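PDB 3ICJ: uncharacterized metal-dependent hydrolase from Pyrococcus furiosus, which probably hydrolyses carbon-nitrogen bonds other than peptide bonds, as a zinc-dependent enzyme of the amidohydrolase family whose substrate is unknown. Local coordinates for residues Asp160-Leu165 and Asn176-Asp181; Glu279-Lys284 and Lys339-Asp344; Tyr314-Thr319 and Val406-Glu411; Leu429-Asp434 and Leu467-His472. All coordinates share one frame; numbering follows the deposited sequence. Where two conformers were deposited one is given.

Contact 1 (Asp160-Leu165 and Asn176-Asp181); sequences DRPVFL and NSKMID
The amide of Asn176 lies against the backbone of Arg161 to Val163 and illustrates how a single flat group can serve a strand and a helix at once. Its OD1 is gripped from both faces of the amide plane: Val163 N stands well above one face, 3.3 Å from Asn176 OD1, while Met179 N approaches from the other at 3.2 Å from Asn176 OD1, with a fairly straight N-H (164°). At the edge, Asn176 ND2 donates almost within its own amide plane to Arg161 O, 3.0 Å away, although it meets that carbonyl from above. The second flat group, the Phe164 ring, has Met179 CG at its edge, near the ring plane.

The bond to Met179 N makes Asn176 the N-cap of the helix, and CG set between the backbone N and the carbonyl carbon (chi1 67°) is what folds OD1 back over the first turn. With a leucine here, Val163 N and Met179 N would probably lose their shared acceptor and the helix start its tie to the strand. Beyond the cap, Met179 CB rests 3.3 Å from Val163 O and Met179 SD 3.8 Å from Pro162 CB. Lys178 runs its methylenes past Pro162 and Arg161, bringing CE to 3.4 Å from Asp160 O.

Asn176 ND2 also bonds to Leu156 O. Strand 163-167 sits between strands 137-142 and 172-175, and helix 200-214 packs on both Phe164 and Met179, so Met179 of helix 177-183 meets helix 200-214 as well as strand 163-167.

Contact 2 (Glu279-Lys284 and Lys339-Asp344); sequences ELNLGK and KPLGLD
Leu341 reaches across to the chain between Asn281 and Gly283, and its side chain can be followed outward atom by atom. CB passes 3.9 Å from Gly283 CA. With CG anti to the carbonyl carbon (chi1 -62°), the branch leans toward the other segment, and CD2 ends 3.6 Å from Asn281 OD1 and 3.9 Å from Leu282 O, a methyl set beside two oxygens.

The polar tie is made by the backbone of the same leucine. Lys284 N donates to Leu341 O at 2.9 Å, and Gly283 CA adds a CA-H...O contact to Leu341 O at 3.2 Å. The missing side chain of Gly283 is what permits so close an approach. Leu343 CD2 covers this junction, 3.6 Å from Lys284 N.

Two helix ends thus meet, each finished in the same way: Asn281 and Gly342, both with positive phi, are the C-prime residues of Schellman motifs. Asn281 ends helix 274-280 and Gly342 the helical run that begins with helix 328-338. Leu341 also packs on Leu274 and Glu278, and Leu343 on Leu277, which holds the segment leading to strand 346-349 against helix 274-280.

Contact 3 (Tyr314-Thr319 and Val406-Glu411); sequences YTDNPT and VNRVGE
Thr315 N donates to Arg408 O at 2.8 Å and so joins a type I beta turn, Tyr314 to Asn317, to helix 405-413. Asp316 adds a charged link beside this bond. Its OD2 forms a salt bridge to Arg408 NH2 at 2.9 Å; as a hydrogen bond the pair is weak, with an N-H angle of only 122°, and the carboxylate and guanidinium planes are 33° apart. Arg408 folds at chi2 (-71°), which brings CD in front of the two carboxylate oxygens, 3.6 Å from both Asp316 OD1 and OD2. Asp316 CG in turn rests 3.3 Å from Asn407 O.

The turn belongs to the long loop between strand 290-294 and helix 328-338; in the barrel fold of the amidohydrolase family, loops of this kind lead from a strand to the following helix. Tyr314 lies about 13 Å from a bound zinc, side chain to metal.

Arg306 is the second salt-bridge partner of Asp316 OD2, and its own guanidinium comes close to Arg408. An asparagine in place of Asp316 would probably leave these two neighbouring like charges without the shared anion that offsets them. Arg408 NE and NH1 are held by Leu303 O and Gly304 O, so the guanidinium is fixed along several sides.

Tyr314 brings the edge of its ring to Arg408 CB, with CD2 4.0 Å from that atom. Thr315 OG1 lies 3.0 Å from Val409 C, next to Gly410, and is hydrogen-bonded to Arg413 NH2.

Contact 4 (Leu429-Asp434 and Leu467-His472); sequences LGFSTD and LHLYTH. With ZN (zinc ion), chain B.
Leu469 CB sits squarely over the Phe431 ring, 3.7 Å from its centroid and 3° off the ring normal, a textbook CH-pi contact. Leu469 CD1 extends this cover to the far end of the ring, 3.6 Å from Phe431 CZ, while CD2 of the same leucine turns to Leu429 O. Phe431 repeats the pattern one step on: its CB lies over a face of the Tyr470 ring, offset toward the rim, 3.9 Å from that centroid. CG of Phe431 lies beside its own backbone N (chi1 -78°), which lays the ring beneath Leu469.

The backbone fixes this layering. Phe431 N donates to Leu469 O at 3.1 Å, and Gly430 CA approaches the same oxygen. Further along, Thr433 CG2 meets Tyr470 OH at 3.2 Å, near the plane of the tyrosine ring, and the next residue is a metal ligand: Asp434 OD1 binds zinc at 2.4 Å. His101, His103 and the carboxylated Lys296 complete that site; Thr433 and Asp434 thus continue the chain from the packed strand to the metal.

Helix 463-477 crosses strand 429-431 at about a right angle (91°). The strand bonds to 391-394 on one side and, through Phe431 and Ser100, to 92-102 on another, as expected where an amidohydrolase barrel closes; helices 420-426 and 442-451 pack around the same core.

Read from the N terminus, the four contacts show loops closed at very different ranges. Contact 1 comes first, away from the zinc site, and spans just ten residues, closing across the hairpin of strands 163-167 and 172-175, with helix 177-183 just after it. Contact 2 closes a loop of 54 residues between the ends of two helices, and contact 3 opens within it, at 314-319, but closes beyond it, at 406-411, so these two cross. Contact 4 follows in series and alone holds a metal ligand, joining strand 429-431 to helix 463-477. None touches another; contacts 2 and 4 come nearest, about 12 Å between closest atoms.

Contact 1 (Asp160-Leu165 and Asn176-Asp181)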
loop_
_atom_site.group_PDB
_atom_site.type_symbol
_atom_site.label_atom_id
_atom_site.label_comp_id
_atom_site.label_asym_id
_atom_site.label_seq_id
_atom_site.Cartn_x
_atom_site.Cartn_y
_atom_site.Cartn_z
ATOM N N ASP A 160 29.730 5.614 -15.519
ATOM C CA ASP A 160 29.970 7.045 -15.246
ATOM C C ASP A 160 28.781 7.841 -14.646
ATOM O O ASP A 160 28.713 9.074 -14.770
ATOM C CB ASP A 160 30.599 7.753 -16.463
ATOM C CG ASP A 160 29.633 7.914 -17.631
ATOM O OD1 ASP A 160 28.523 7.326 -17.614
ATOM O OD2 ASP A 160 29.994 8.645 -18.581
ATOM N N ARG A 161 27.817 7.145 -14.069
ATOM C CA ARG A 161 26.838 7.821 -13.246
ATOM C C ARG A 161 26.561 7.140 -11.921
ATOM O O ARG A 161 26.985 6.006 -11.764
ATOM C CB ARG A 161 25.548 8.066 -14.021
ATOM C CG ARG A 161 24.754 6.838 -14.365
ATOM C CD ARG A 161 23.814 7.146 -15.521
ATOM N NE ARG A 161 23.986 6.204 -16.612
ATOM C CZ ARG A 161 23.012 5.455 -17.109
ATOM N NH1 ARG A 161 23.262 4.612 -18.097
ATOM N NH2 ARG A 161 21.792 5.553 -16.630
ATOM N N PRO A 162 25.876 7.799 -10.995
ATOM C CA PRO A 162 25.679 7.170 -9.675
ATOM C C PRO A 162 24.912 5.860 -9.763
ATOM O O PRO A 162 23.995 5.721 -10.571
ATOM C CB PRO A 162 24.869 8.206 -8.889
ATOM C CG PRO A 162 25.209 9.492 -9.525
ATOM C CD PRO A 162 25.388 9.195 -10.987
ATOM N N VAL A 163 25.338 4.903 -8.951
ATOM C CA VAL A 163 24.815 3.547 -8.979
ATOM C C VAL A 163 24.567 3.128 -7.534
ATOM O O VAL A 163 25.394 3.392 -6.666
ATOM C CB VAL A 163 25.823 2.598 -9.695
ATOM C CG1 VAL A 163 25.603 1.169 -9.310
ATOM C CG2 VAL A 163 25.730 2.752 -11.231
ATOM N N PHE A 164 23.423 2.502 -7.260
ATOM C CA PHE A 164 23.118 2.063 -5.897
ATOM C C PHE A 164 22.348 0.757 -6.019
ATOM O O PHE A 164 21.225 0.742 -6.537
ATOM C CB PHE A 164 22.303 3.143 -5.167
ATOM C CG PHE A 164 21.974 2.807 -3.721
ATOM C CD1 PHE A 164 22.741 3.323 -2.690
ATOM C CD2 PHE A 164 20.889 1.995 -3.399
ATOM C CE1 PHE A 164 22.449 3.025 -1.364
ATOM C CE2 PHE A 164 20.588 1.688 -2.069
ATOM C CZ PHE A 164 21.370 2.204 -1.054
ATOM N N LEU A 165 22.960 -0.336 -5.566
ATOM C CA LEU A 165 22.438 -1.682 -5.834
ATOM C C LEU A 165 22.202 -2.514 -4.574
ATOM O O LEU A 165 23.149 -2.885 -3.891
ATOM C CB LEU A 165 23.390 -2.450 -6.760
ATOM C CG LEU A 165 23.852 -1.783 -8.059
ATOM C CD1 LEU A 165 24.978 -2.590 -8.690
ATOM C CD2 LEU A 165 22.715 -1.609 -9.041
ATOM N N ASN A 176 28.804 2.868 -6.229
ATOM C CA ASN A 176 30.090 3.344 -6.758
ATOM C C ASN A 176 30.514 4.663 -6.093
ATOM O O ASN A 176 29.815 5.150 -5.186
ATOM C CB ASN A 176 30.108 3.403 -8.293
ATOM C CG ASN A 176 29.170 4.437 -8.858
ATOM O OD1 ASN A 176 28.503 5.178 -8.122
ATOM N ND2 ASN A 176 29.108 4.497 -10.185
ATOM N N SER A 177 31.651 5.214 -6.529
ATOM C CA SER A 177 32.227 6.431 -5.940
ATOM C C SER A 177 31.360 7.675 -6.085
ATOM O O SER A 177 31.236 8.450 -5.128
ATOM C CB SER A 177 33.628 6.709 -6.500
ATOM O OG SER A 177 34.505 5.647 -6.161
ATOM N N LYS A 178 30.756 7.843 -7.262
ATOM C CA LYS A 178 29.840 8.959 -7.543
ATOM C C LYS A 178 28.684 8.999 -6.546
ATOM O O LYS A 178 28.357 10.056 -6.000
ATOM C CB LYS A 178 29.292 8.873 -8.971
ATOM C CG LYS A 178 30.220 9.456 -10.019
ATOM C CD LYS A 178 29.499 9.645 -11.330
ATOM C CE LYS A 178 30.178 10.708 -12.187
ATOM N NZ LYS A 178 31.424 10.202 -12.816
ATOM N N MET A 179 28.098 7.832 -6.294
ATOM C CA MET A 179 27.024 7.690 -5.329
ATOM C C MET A 179 27.516 7.974 -3.895
ATOM O O MET A 179 26.840 8.666 -3.140
ATOM C CB MET A 179 26.400 6.294 -5.450
ATOM C CG MET A 179 25.063 6.116 -4.736
ATOM S SD MET A 179 23.683 7.035 -5.472
ATOM C CE MET A 179 23.162 7.719 -3.936
ATOM N N ILE A 180 28.693 7.457 -3.536
ATOM C CA ILE A 180 29.316 7.716 -2.222
ATOM C C ILE A 180 29.485 9.229 -1.986
ATOM O O ILE A 180 29.177 9.735 -0.893
ATOM C CB ILE A 180 30.703 6.993 -2.088
ATOM C CG1 ILE A 180 30.500 5.496 -1.865
ATOM C CG2 ILE A 180 31.526 7.548 -0.925
ATOM C CD1 ILE A 180 31.687 4.644 -2.224
ATOM N N ASP A 181 29.943 9.931 -3.027
ATOM C CA ASP A 181 30.175 11.384 -2.992
ATOM C C ASP A 181 28.880 12.171 -2.775
ATOM O O ASP A 181 28.880 13.215 -2.111
ATOM C CB ASP A 181 30.855 11.868 -4.289
ATOM C CG ASP A 181 32.321 11.422 -4.414
ATOM O OD1 ASP A 181 32.915 10.918 -3.429
ATOM O OD2 ASP A 181 32.887 11.606 -5.517
#

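Contact 2 (Glu279-Lys284 and Lys339-Asp344)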
loop_
_atom_site.group_PDB
_atom_site.type_symbol
_atom_site.label_atom_id
_atom_site.label_comp_id
_atom_site.label_asym_id
_atom_site.label_seq_id
_atom_site.Cartn_x
_atom_site.Cartn_y
_atom_site.Cartn_z
ATOM N N GLU A 279 0.197 26.212 9.098
ATOM C CA GLU A 279 0.521 27.593 8.723
ATOM C C GLU A 279 -0.380 28.136 7.610
ATOM O O GLU A 279 -0.490 29.348 7.439
ATOM C CB GLU A 279 2.013 27.767 8.378
ATOM C CG GLU A 279 2.963 27.782 9.573
ATOM C CD GLU A 279 2.736 28.974 10.501
ATOM O OE1 GLU A 279 2.560 28.748 11.721
ATOM O OE2 GLU A 279 2.711 30.128 10.011
ATOM N N LEU A 280 -1.056 27.241 6.895
ATOM C CA LEU A 280 -2.077 27.638 5.929
ATOM C C LEU A 280 -3.492 27.315 6.387
ATOM O O LEU A 280 -4.447 27.669 5.704
ATOM C CB LEU A 280 -1.838 26.959 4.574
ATOM C CG LEU A 280 -0.788 27.573 3.655
ATOM C CD1 LEU A 280 -0.452 26.573 2.589
ATOM C CD2 LEU A 280 -1.286 28.885 3.033
ATOM N N ASN A 281 -3.614 26.643 7.538
ATOM C CA ASN A 281 -4.851 25.936 7.953
ATOM C C ASN A 281 -5.390 24.975 6.878
ATOM O O ASN A 281 -6.604 24.774 6.748
ATOM C CB ASN A 281 -5.931 26.932 8.422
ATOM C CG ASN A 281 -7.030 26.288 9.257
ATOM O OD1 ASN A 281 -6.822 25.281 9.938
ATOM N ND2 ASN A 281 -8.221 26.875 9.192
ATOM N N LEU A 282 -4.484 24.369 6.106
ATOM C CA LEU A 282 -4.879 23.370 5.118
ATOM C C LEU A 282 -5.017 22.006 5.765
ATOM O O LEU A 282 -4.058 21.472 6.330
ATOM C CB LEU A 282 -3.882 23.313 3.951
ATOM C CG LEU A 282 -4.028 22.245 2.855
ATOM C CD1 LEU A 282 -5.317 22.371 2.033
ATOM C CD2 LEU A 282 -2.784 22.262 1.931
ATOM N N GLY A 283 -6.215 21.429 5.682
ATOM C CA GLY A 283 -6.430 20.125 6.275
ATOM C C GLY A 283 -7.034 19.206 5.235
ATOM O O GLY A 283 -6.581 19.171 4.080
ATOM N N LYS A 284 -8.085 18.504 5.635
ATOM C CA LYS A 284 -8.823 17.626 4.722
ATOM C C LYS A 284 -9.296 18.417 3.495
ATOM O O LYS A 284 -9.895 19.493 3.620
ATOM C CB LYS A 284 -9.993 16.950 5.444
ATOM C CG LYS A 284 -10.754 15.904 4.601
ATOM C CD LYS A 284 -11.734 15.113 5.475
ATOM C CE LYS A 284 -12.928 14.579 4.681
ATOM N NZ LYS A 284 -13.902 13.820 5.523
ATOM N N LYS A 339 -7.102 16.488 14.489
ATOM C CA LYS A 339 -8.490 16.843 14.810
ATOM C C LYS A 339 -9.000 18.189 14.225
ATOM O O LYS A 339 -9.918 18.162 13.396
ATOM C CB LYS A 339 -8.737 16.791 16.317
ATOM C CG LYS A 339 -8.967 15.419 16.907
ATOM C CD LYS A 339 -9.220 15.635 18.391
ATOM C CE LYS A 339 -9.702 14.398 19.067
ATOM N NZ LYS A 339 -9.602 14.600 20.547
ATOM N N PRO A 340 -8.389 19.347 14.581
ATOM C CA PRO A 340 -9.031 20.541 13.994
ATOM C C PRO A 340 -8.770 20.712 12.476
ATOM O O PRO A 340 -9.478 21.471 11.837
ATOM C CB PRO A 340 -8.431 21.703 14.798
ATOM C CG PRO A 340 -7.072 21.230 15.170
ATOM C CD PRO A 340 -7.201 19.721 15.376
ATOM N N LEU A 341 -7.806 19.975 11.909
ATOM C CA LEU A 341 -7.577 19.963 10.445
ATOM C C LEU A 341 -8.494 18.976 9.701
ATOM O O LEU A 341 -8.412 18.845 8.467
ATOM C CB LEU A 341 -6.100 19.678 10.113
ATOM C CG LEU A 341 -5.059 20.701 10.615
ATOM C CD1 LEU A 341 -3.642 20.184 10.389
ATOM C CD2 LEU A 341 -5.241 22.056 9.968
ATOM N N GLY A 342 -9.346 18.265 10.454
ATOM C CA GLY A 342 -10.255 17.267 9.897
ATOM C C GLY A 342 -9.548 16.059 9.272
ATOM O O GLY A 342 -10.136 15.346 8.461
ATOM N N LEU A 343 -8.286 15.828 9.639
ATOM C CA LEU A 343 -7.497 14.762 8.999
ATOM C C LEU A 343 -7.670 13.429 9.716
ATOM O O LEU A 343 -7.772 13.384 10.940
ATOM C CB LEU A 343 -6.005 15.142 8.933
ATOM C CG LEU A 343 -5.617 16.316 8.032
ATOM C CD1 LEU A 343 -4.171 16.757 8.297
ATOM C CD2 LEU A 343 -5.802 15.944 6.558
ATOM N N ASP A 344 -7.735 12.342 8.938
ATOM C CA ASP A 344 -7.679 10.970 9.465
ATOM C C ASP A 344 -6.283 10.629 10.040
ATOM O O ASP A 344 -5.266 11.242 9.681
ATOM C CB ASP A 344 -8.030 9.962 8.341
ATOM C CG ASP A 344 -8.496 8.597 8.877
ATOM O OD1 ASP A 344 -8.793 8.464 10.097
ATOM O OD2 ASP A 344 -8.592 7.663 8.058
#

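Contact 3 (Tyr314-Thr319 and Val406-Glu411)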
loop_
_atom_site.group_PDB
_atom_site.type_symbol
_atom_site.label_atom_id
_atom_site.label_comp_id
_atom_site.label_asym_id
_atom_site.label_seq_id
_atom_site.Cartn_x
_atom_site.Cartn_y
_atom_site.Cartn_z
ATOM N N TYR A 314 9.877 -12.835 21.699
ATOM C CA TYR A 314 9.836 -13.687 20.491
ATOM C C TYR A 314 10.182 -15.136 20.824
ATOM O O TYR A 314 11.067 -15.406 21.641
ATOM C CB TYR A 314 10.768 -13.159 19.378
ATOM C CG TYR A 314 10.163 -12.004 18.608
ATOM C CD1 TYR A 314 10.203 -10.704 19.118
ATOM C CD2 TYR A 314 9.525 -12.219 17.384
ATOM C CE1 TYR A 314 9.635 -9.638 18.444
ATOM C CE2 TYR A 314 8.947 -11.170 16.693
ATOM C CZ TYR A 314 8.994 -9.885 17.230
ATOM O OH TYR A 314 8.435 -8.852 16.533
ATOM N N THR A 315 9.458 -16.062 20.211
ATOM C CA THR A 315 9.729 -17.487 20.411
ATOM C C THR A 315 11.131 -17.849 19.910
ATOM O O THR A 315 11.824 -18.632 20.542
ATOM C CB THR A 315 8.626 -18.362 19.764
ATOM O OG1 THR A 315 7.364 -17.967 20.292
ATOM C CG2 THR A 315 8.836 -19.864 20.051
ATOM N N ASP A 316 11.553 -17.253 18.798
ATOM C CA ASP A 316 12.889 -17.513 18.244
ATOM C C ASP A 316 13.948 -16.442 18.545
ATOM O O ASP A 316 14.991 -16.406 17.887
ATOM C CB ASP A 316 12.808 -17.791 16.730
ATOM C CG ASP A 316 12.328 -16.581 15.921
ATOM O OD1 ASP A 316 11.907 -15.549 16.507
ATOM O OD2 ASP A 316 12.391 -16.660 14.673
ATOM N N ASN A 317 13.645 -15.556 19.498
ATOM C CA ASN A 317 14.649 -14.712 20.185
ATOM C C ASN A 317 14.068 -14.222 21.520
ATOM O O ASN A 317 13.502 -13.115 21.580
ATOM C CB ASN A 317 15.103 -13.524 19.314
ATOM C CG ASN A 317 16.307 -12.767 19.891
ATOM O OD1 ASN A 317 16.697 -12.929 21.050
ATOM N ND2 ASN A 317 16.889 -11.915 19.071
ATOM N N PRO A 318 14.196 -15.042 22.592
ATOM C CA PRO A 318 13.622 -14.702 23.906
ATOM C C PRO A 318 14.237 -13.485 24.614
ATOM O O PRO A 318 13.787 -13.125 25.715
ATOM C CB PRO A 318 13.846 -15.986 24.733
ATOM C CG PRO A 318 13.915 -17.077 23.684
ATOM C CD PRO A 318 14.670 -16.444 22.568
ATOM N N THR A 319 15.237 -12.860 23.992
ATOM C CA THR A 319 15.919 -11.700 24.567
ATOM C C THR A 319 15.267 -10.382 24.112
ATOM O O THR A 319 15.658 -9.314 24.577
ATOM C CB THR A 319 17.443 -11.677 24.238
ATOM O OG1 THR A 319 17.643 -11.237 22.896
ATOM C CG2 THR A 319 18.105 -13.066 24.434
ATOM N N VAL A 406 4.895 -18.870 12.716
ATOM C CA VAL A 406 4.996 -19.807 13.841
ATOM C C VAL A 406 6.399 -19.801 14.476
ATOM O O VAL A 406 6.512 -19.836 15.686
ATOM C CB VAL A 406 4.512 -21.243 13.483
ATOM C CG1 VAL A 406 4.828 -22.245 14.611
ATOM C CG2 VAL A 406 3.008 -21.237 13.209
ATOM N N ASN A 407 7.449 -19.708 13.662
ATOM C CA ASN A 407 8.804 -19.576 14.185
ATOM C C ASN A 407 8.984 -18.346 15.081
ATOM O O ASN A 407 9.639 -18.446 16.112
ATOM C CB ASN A 407 9.864 -19.569 13.071
ATOM C CG ASN A 407 9.974 -20.897 12.350
ATOM O OD1 ASN A 407 9.490 -21.926 12.830
ATOM N ND2 ASN A 407 10.611 -20.877 11.182
ATOM N N ARG A 408 8.391 -17.214 14.696
ATOM C CA ARG A 408 8.528 -15.953 15.463
ATOM C C ARG A 408 7.759 -15.932 16.770
ATOM O O ARG A 408 8.260 -15.429 17.776
ATOM C CB ARG A 408 8.078 -14.734 14.634
ATOM C CG ARG A 408 8.918 -14.455 13.399
ATOM C CD ARG A 408 10.309 -13.918 13.766
ATOM N NE ARG A 408 11.024 -13.506 12.565
ATOM C CZ ARG A 408 11.710 -14.337 11.777
ATOM N NH1 ARG A 408 12.318 -13.871 10.694
ATOM N NH2 ARG A 408 11.770 -15.637 12.059
ATOM N N VAL A 409 6.535 -16.456 16.751
ATOM C CA VAL A 409 5.614 -16.258 17.856
ATOM C C VAL A 409 5.065 -17.544 18.477
ATOM O O VAL A 409 4.410 -17.498 19.510
ATOM C CB VAL A 409 4.443 -15.280 17.476
ATOM C CG1 VAL A 409 4.988 -13.938 16.999
ATOM C CG2 VAL A 409 3.469 -15.908 16.458
ATOM N N GLY A 410 5.349 -18.693 17.870
ATOM C CA GLY A 410 4.928 -19.969 18.443
ATOM C C GLY A 410 3.518 -20.323 18.007
ATOM O O GLY A 410 2.786 -19.473 17.506
ATOM N N GLU A 411 3.148 -21.581 18.219
ATOM C CA GLU A 411 1.846 -22.124 17.838
ATOM C C GLU A 411 0.643 -21.408 18.467
ATOM O O GLU A 411 -0.366 -21.206 17.786
ATOM C CB GLU A 411 1.776 -23.639 18.154
ATOM C CG GLU A 411 2.943 -24.443 17.586
ATOM C CD GLU A 411 2.719 -25.955 17.579
ATOM O OE1 GLU A 411 1.683 -26.427 18.096
ATOM O OE2 GLU A 411 3.595 -26.671 17.051
#

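Contact 4 (Leu429-Asp434 and Leu467-His472)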
loop_
_atom_site.group_PDB
_atom_site.type_symbol
_atom_site.label_atom_id
_atom_site.label_comp_id
_atom_site.label_asym_id
_atom_site.label_seq_id
_atom_site.Cartn_x
_atom_site.Cartn_y
_atom_site.Cartn_z
ATOM N N LEU A 429 -13.306 -3.363 7.592
ATOM C CA LEU A 429 -11.984 -3.860 7.202
ATOM C C LEU A 429 -11.808 -3.715 5.695
ATOM O O LEU A 429 -12.770 -3.780 4.955
ATOM C CB LEU A 429 -11.760 -5.314 7.663
ATOM C CG LEU A 429 -10.391 -5.921 7.330
ATOM C CD1 LEU A 429 -9.725 -6.547 8.520
ATOM C CD2 LEU A 429 -10.559 -6.947 6.233
ATOM N N GLY A 430 -10.579 -3.501 5.254
ATOM C CA GLY A 430 -10.300 -3.332 3.828
ATOM C C GLY A 430 -9.040 -4.087 3.465
ATOM O O GLY A 430 -8.213 -4.372 4.342
ATOM N N PHE A 431 -8.907 -4.416 2.172
ATOM C CA PHE A 431 -7.770 -5.164 1.682
ATOM C C PHE A 431 -6.776 -4.276 0.967
ATOM O O PHE A 431 -7.151 -3.309 0.291
ATOM C CB PHE A 431 -8.196 -6.306 0.755
ATOM C CG PHE A 431 -8.724 -7.532 1.471
ATOM C CD1 PHE A 431 -8.696 -7.643 2.865
ATOM C CD2 PHE A 431 -9.247 -8.589 0.728
ATOM C CE1 PHE A 431 -9.189 -8.794 3.500
ATOM C CE2 PHE A 431 -9.733 -9.738 1.354
ATOM C CZ PHE A 431 -9.698 -9.842 2.744
ATOM N N SER A 432 -5.505 -4.634 1.124
ATOM C CA SER A 432 -4.392 -3.924 0.530
ATOM C C SER A 432 -3.226 -4.863 0.302
ATOM O O SER A 432 -3.249 -6.014 0.737
ATOM C CB SER A 432 -3.939 -2.763 1.418
ATOM O OG SER A 432 -3.740 -3.140 2.781
ATOM N N THR A 433 -2.202 -4.354 -0.375
ATOM C CA THR A 433 -1.016 -5.129 -0.676
ATOM C C THR A 433 0.227 -4.643 0.056
ATOM O O THR A 433 1.184 -5.413 0.210
ATOM C CB THR A 433 -0.737 -5.126 -2.191
ATOM O OG1 THR A 433 -0.560 -3.776 -2.650
ATOM C CG2 THR A 433 -1.908 -5.747 -2.931
ATOM N N ASP A 434 0.226 -3.366 0.479
ATOM C CA ASP A 434 1.414 -2.689 1.026
ATOM C C ASP A 434 2.496 -2.674 -0.050
ATOM O O ASP A 434 3.686 -2.736 0.254
ATOM C CB ASP A 434 1.908 -3.336 2.346
ATOM C CG ASP A 434 2.853 -2.427 3.150
ATOM O OD1 ASP A 434 3.104 -1.270 2.742
ATOM O OD2 ASP A 434 3.353 -2.883 4.197
ATOM N N LEU A 467 -13.979 -10.025 -2.351
ATOM C CA LEU A 467 -14.263 -8.982 -3.345
ATOM C C LEU A 467 -14.909 -7.743 -2.705
ATOM O O LEU A 467 -14.526 -6.611 -3.013
ATOM C CB LEU A 467 -15.117 -9.542 -4.481
ATOM C CG LEU A 467 -14.369 -10.541 -5.388
ATOM C CD1 LEU A 467 -15.331 -11.437 -6.129
ATOM C CD2 LEU A 467 -13.428 -9.864 -6.353
ATOM N N HIS A 468 -15.858 -7.961 -1.791
ATOM C CA HIS A 468 -16.383 -6.868 -0.990
ATOM C C HIS A 468 -15.292 -6.069 -0.269
ATOM O O HIS A 468 -15.231 -4.832 -0.394
ATOM C CB HIS A 468 -17.394 -7.367 0.041
ATOM C CG HIS A 468 -17.745 -6.322 1.046
ATOM N ND1 HIS A 468 -18.373 -5.145 0.696
ATOM C CD2 HIS A 468 -17.532 -6.258 2.382
ATOM C CE1 HIS A 468 -18.535 -4.401 1.779
ATOM N NE2 HIS A 468 -18.031 -5.054 2.813
ATOM N N LEU A 469 -14.424 -6.777 0.460
ATOM C CA LEU A 469 -13.309 -6.153 1.217
ATOM C C LEU A 469 -12.293 -5.394 0.361
ATOM O O LEU A 469 -11.729 -4.392 0.797
ATOM C CB LEU A 469 -12.600 -7.197 2.102
ATOM C CG LEU A 469 -13.582 -7.784 3.129
ATOM C CD1 LEU A 469 -13.003 -9.043 3.787
ATOM C CD2 LEU A 469 -14.044 -6.764 4.168
ATOM N N TYR A 470 -12.091 -5.844 -0.861
ATOM C CA TYR A 470 -11.143 -5.223 -1.771
ATOM C C TYR A 470 -11.766 -4.117 -2.627
ATOM O O TYR A 470 -11.104 -3.526 -3.449
ATOM C CB TYR A 470 -10.528 -6.288 -2.669
ATOM C CG TYR A 470 -9.047 -6.178 -2.908
ATOM C CD1 TYR A 470 -8.258 -7.299 -2.949
ATOM C CD2 TYR A 470 -8.446 -4.960 -3.112
ATOM C CE1 TYR A 470 -6.924 -7.209 -3.189
ATOM C CE2 TYR A 470 -7.115 -4.863 -3.344
ATOM C CZ TYR A 470 -6.356 -5.992 -3.383
ATOM O OH TYR A 470 -5.027 -5.899 -3.619
ATOM N N THR A 471 -13.045 -3.850 -2.407
ATOM C CA THR A 471 -13.740 -2.762 -3.057
ATOM C C THR A 471 -14.359 -1.779 -2.059
ATOM O O THR A 471 -13.755 -0.786 -1.713
ATOM C CB THR A 471 -14.790 -3.283 -4.055
ATOM O OG1 THR A 471 -15.647 -4.215 -3.407
ATOM C CG2 THR A 471 -14.135 -3.966 -5.223
ATOM N N HIS A 472 -15.563 -2.070 -1.592
ATOM C CA HIS A 472 -16.247 -1.207 -0.652
ATOM C C HIS A 472 -15.586 -1.222 0.718
ATOM O O HIS A 472 -15.582 -0.236 1.412
ATOM C CB HIS A 472 -17.734 -1.563 -0.537
ATOM C CG HIS A 472 -18.554 -0.527 0.169
ATOM N ND1 HIS A 472 -19.362 -0.820 1.240
ATOM C CD2 HIS A 472 -18.682 0.802 -0.040
ATOM C CE1 HIS A 472 -19.963 0.278 1.651
ATOM N NE2 HIS A 472 -19.562 1.277 0.894
HETATM ZN ZN ZN B . 3.161 0.418 4.468
#